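Long-range contact in Fe2OG dioxygenase domain-containing protein (Pseudomonas putida, PDB 4J25), which probably hydroxylates prolyl residues in a protein substrate, as an iron- and 2-oxoglutarate-dependent prolyl-4-hydroxylase of the double-stranded beta-helix fold: residues Ala135-Gly140 / His205-Ala210. Numbering follows the deposited sequence.
Sequences ALYPPG and HEVLPA. With MN (manganese (II) ion), chain I; OGA (N-oxalylglycine), chain J.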
loop_
_atom_site.group_PDB
_atom_site.type_symbol
_atom_site.label_atom_id
_atom_site.label_comp_id
_atom_site.label_asym_id
_atom_site.label_seq_id
_atom_site.Cartn_x
_atom_site.Cartn_y
_atom_site.Cartn_z
ATOM N N ALA A 135 3.918 -0.488 9.285
ATOM C CA ALA A 135 2.888 -0.712 10.283
ATOM C C ALA A 135 2.974 -2.148 10.763
ATOM O O ALA A 135 3.059 -3.075 9.963
ATOM C CB ALA A 135 1.490 -0.411 9.693
ATOM N N LEU A 136 2.942 -2.335 12.072
ATOM C CA LEU A 136 3.071 -3.662 12.652
ATOM C C LEU A 136 1.940 -3.875 13.644
ATOM O O LEU A 136 1.950 -3.290 14.722
ATOM C CB LEU A 136 4.414 -3.800 13.375
ATOM C CG LEU A 136 4.724 -5.215 13.892
ATOM C CD1 LEU A 136 6.225 -5.492 13.882
ATOM C CD2 LEU A 136 4.153 -5.447 15.293
ATOM N N TYR A 137 0.962 -4.696 13.280
ATOM C CA TYR A 137 -0.182 -4.919 14.148
ATOM C C TYR A 137 0.048 -6.132 15.048
ATOM O O TYR A 137 0.307 -7.236 14.560
ATOM C CB TYR A 137 -1.457 -5.091 13.317
ATOM C CG TYR A 137 -1.776 -3.887 12.447
ATOM C CD1 TYR A 137 -1.031 -2.720 12.539
ATOM C CD2 TYR A 137 -2.820 -3.918 11.533
ATOM C CE1 TYR A 137 -1.316 -1.622 11.744
ATOM C CE2 TYR A 137 -3.110 -2.820 10.733
ATOM C CZ TYR A 137 -2.354 -1.678 10.842
ATOM O OH TYR A 137 -2.624 -0.574 10.046
ATOM N N PRO A 138 -0.014 -5.927 16.372
ATOM C CA PRO A 138 0.093 -7.058 17.300
ATOM C C PRO A 138 -1.105 -7.969 17.116
ATOM O O PRO A 138 -2.119 -7.505 16.605
ATOM C CB PRO A 138 0.035 -6.400 18.683
ATOM C CG PRO A 138 0.276 -4.957 18.462
ATOM C CD PRO A 138 -0.204 -4.650 17.078
ATOM N N PRO A 139 -0.995 -9.244 17.514
ATOM C CA PRO A 139 -2.157 -10.144 17.444
ATOM C C PRO A 139 -3.355 -9.552 18.175
ATOM O O PRO A 139 -3.213 -9.115 19.297
ATOM C CB PRO A 139 -1.668 -11.408 18.164
ATOM C CG PRO A 139 -0.178 -11.364 18.054
ATOM C CD PRO A 139 0.199 -9.912 18.061
ATOM N N GLY A 140 -4.517 -9.530 17.536
ATOM C CA GLY A 140 -5.703 -8.958 18.143
ATOM C C GLY A 140 -6.026 -7.550 17.671
ATOM O O GLY A 140 -7.161 -7.098 17.806
ATOM N N HIS A 205 -12.677 0.639 3.814
ATOM C CA HIS A 205 -11.975 -0.617 4.075
ATOM C C HIS A 205 -11.697 -0.762 5.558
ATOM O O HIS A 205 -11.810 0.194 6.315
ATOM C CB HIS A 205 -10.679 -0.717 3.268
ATOM C CG HIS A 205 -9.722 0.411 3.512
ATOM N ND1 HIS A 205 -9.861 1.638 2.902
ATOM C CD2 HIS A 205 -8.610 0.499 4.281
ATOM C CE1 HIS A 205 -8.891 2.442 3.301
ATOM N NE2 HIS A 205 -8.108 1.775 4.125
ATOM N N GLU A 206 -11.372 -1.976 5.972
ATOM C CA GLU A 206 -11.083 -2.249 7.365
ATOM C C GLU A 206 -10.089 -3.392 7.444
ATOM O O GLU A 206 -9.824 -4.067 6.447
ATOM C CB GLU A 206 -12.370 -2.600 8.118
ATOM C CG GLU A 206 -12.976 -3.895 7.678
ATOM C CD GLU A 206 -14.310 -4.177 8.320
ATOM O OE1 GLU A 206 -14.909 -5.220 7.999
ATOM O OE2 GLU A 206 -14.781 -3.355 9.127
ATOM N N VAL A 207 -9.523 -3.594 8.627
ATOM C CA VAL A 207 -8.620 -4.712 8.870
ATOM C C VAL A 207 -9.194 -5.566 9.978
ATOM O O VAL A 207 -9.447 -5.077 11.072
ATOM C CB VAL A 207 -7.224 -4.245 9.282
ATOM C CG1 VAL A 207 -6.301 -5.469 9.611
ATOM C CG2 VAL A 207 -6.622 -3.365 8.199
ATOM N N LEU A 208 -9.414 -6.845 9.688
ATOM C CA LEU A 208 -9.927 -7.774 10.689
ATOM C C LEU A 208 -8.776 -8.248 11.587
ATOM O O LEU A 208 -7.626 -8.276 11.162
ATOM C CB LEU A 208 -10.615 -8.963 10.021
ATOM C CG LEU A 208 -11.885 -8.676 9.212
ATOM C CD1 LEU A 208 -12.678 -9.960 8.986
ATOM C CD2 LEU A 208 -12.738 -7.671 9.914
ATOM N N PRO A 209 -9.078 -8.578 12.853
ATOM C CA PRO A 209 -7.962 -8.936 13.733
ATOM C C PRO A 209 -7.222 -10.179 13.242
ATOM O O PRO A 209 -7.827 -11.051 12.601
ATOM C CB PRO A 209 -8.632 -9.182 15.093
ATOM C CG PRO A 209 -10.088 -9.255 14.828
ATOM C CD PRO A 209 -10.367 -8.543 13.557
ATOM N N ALA A 210 -5.921 -10.231 13.506
ATOM C CA ALA A 210 -5.115 -11.391 13.157
ATOM C C ALA A 210 -4.713 -12.116 14.422
ATOM O O ALA A 210 -4.762 -11.549 15.510
ATOM C CB ALA A 210 -3.875 -10.970 12.398
HETATM MN MN MN I . -6.822 2.852 5.383
HETATM C C1 OGA J . -4.426 2.370 6.706
HETATM C C2 OGA J . -5.016 1.045 6.335
HETATM C C4 OGA J . -4.763 -1.371 5.887
HETATM C C5 OGA J . -3.763 -2.476 5.858
HETATM O O1 OGA J . -3.255 2.378 7.186
HETATM O O2 OGA J . -5.082 3.456 6.518
HETATM O "O2'" OGA J . -6.210 0.963 6.087
HETATM O O3 OGA J . -3.950 -3.454 5.093
HETATM N N1 OGA J . -4.174 -0.128 6.260
HETATM O O4 OGA J . -2.737 -2.439 6.588
HETATM O O HOH W 1 -5.222 2.442 3.857
#
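Gly140 and Ala210 are joined by a backbone hydrogen bond between two surface loops: Gly140 N donates to Ala210 O over 2.9 Å. Pro139 CA lies 3.5 Å from Ala210 O, a weak and strongly bent CA-H...O contact that merely supplements the hydrogen bond. Beside this polar link, Pro209 lays its CB against Gly140 O, 3.7 Å away. Strands 129-137 and 205-207, from which the loops run, belong to the two sheets of a double-stranded beta-helix, the jellyroll of 2-oxoglutarate oxygenases, and the apolar part of the contact brings a residue of each sheet together beside the ligand. Here Val207 CG1 meets the edge of the Tyr137 ring near its plane, at 4.3 Å from CD2. Val207 CG1 is anti to the backbone N (chi1 177°) and points to the tyrosine, while CG2, the other branch, lies 3.6 Å from C4 of N-oxalylglycine. Tyr137 lines the same pocket, and Arg214 hydrogen-bonds the inhibitor. Two residues before Val207 on the same strand, His205 NE2 binds manganese at 2.1 Å, with His146 and Asp148 completing the protein's facial triad, while His205 ND1 is hydrogen-bonded to Val203 O, which helps fix the imidazole's rotation.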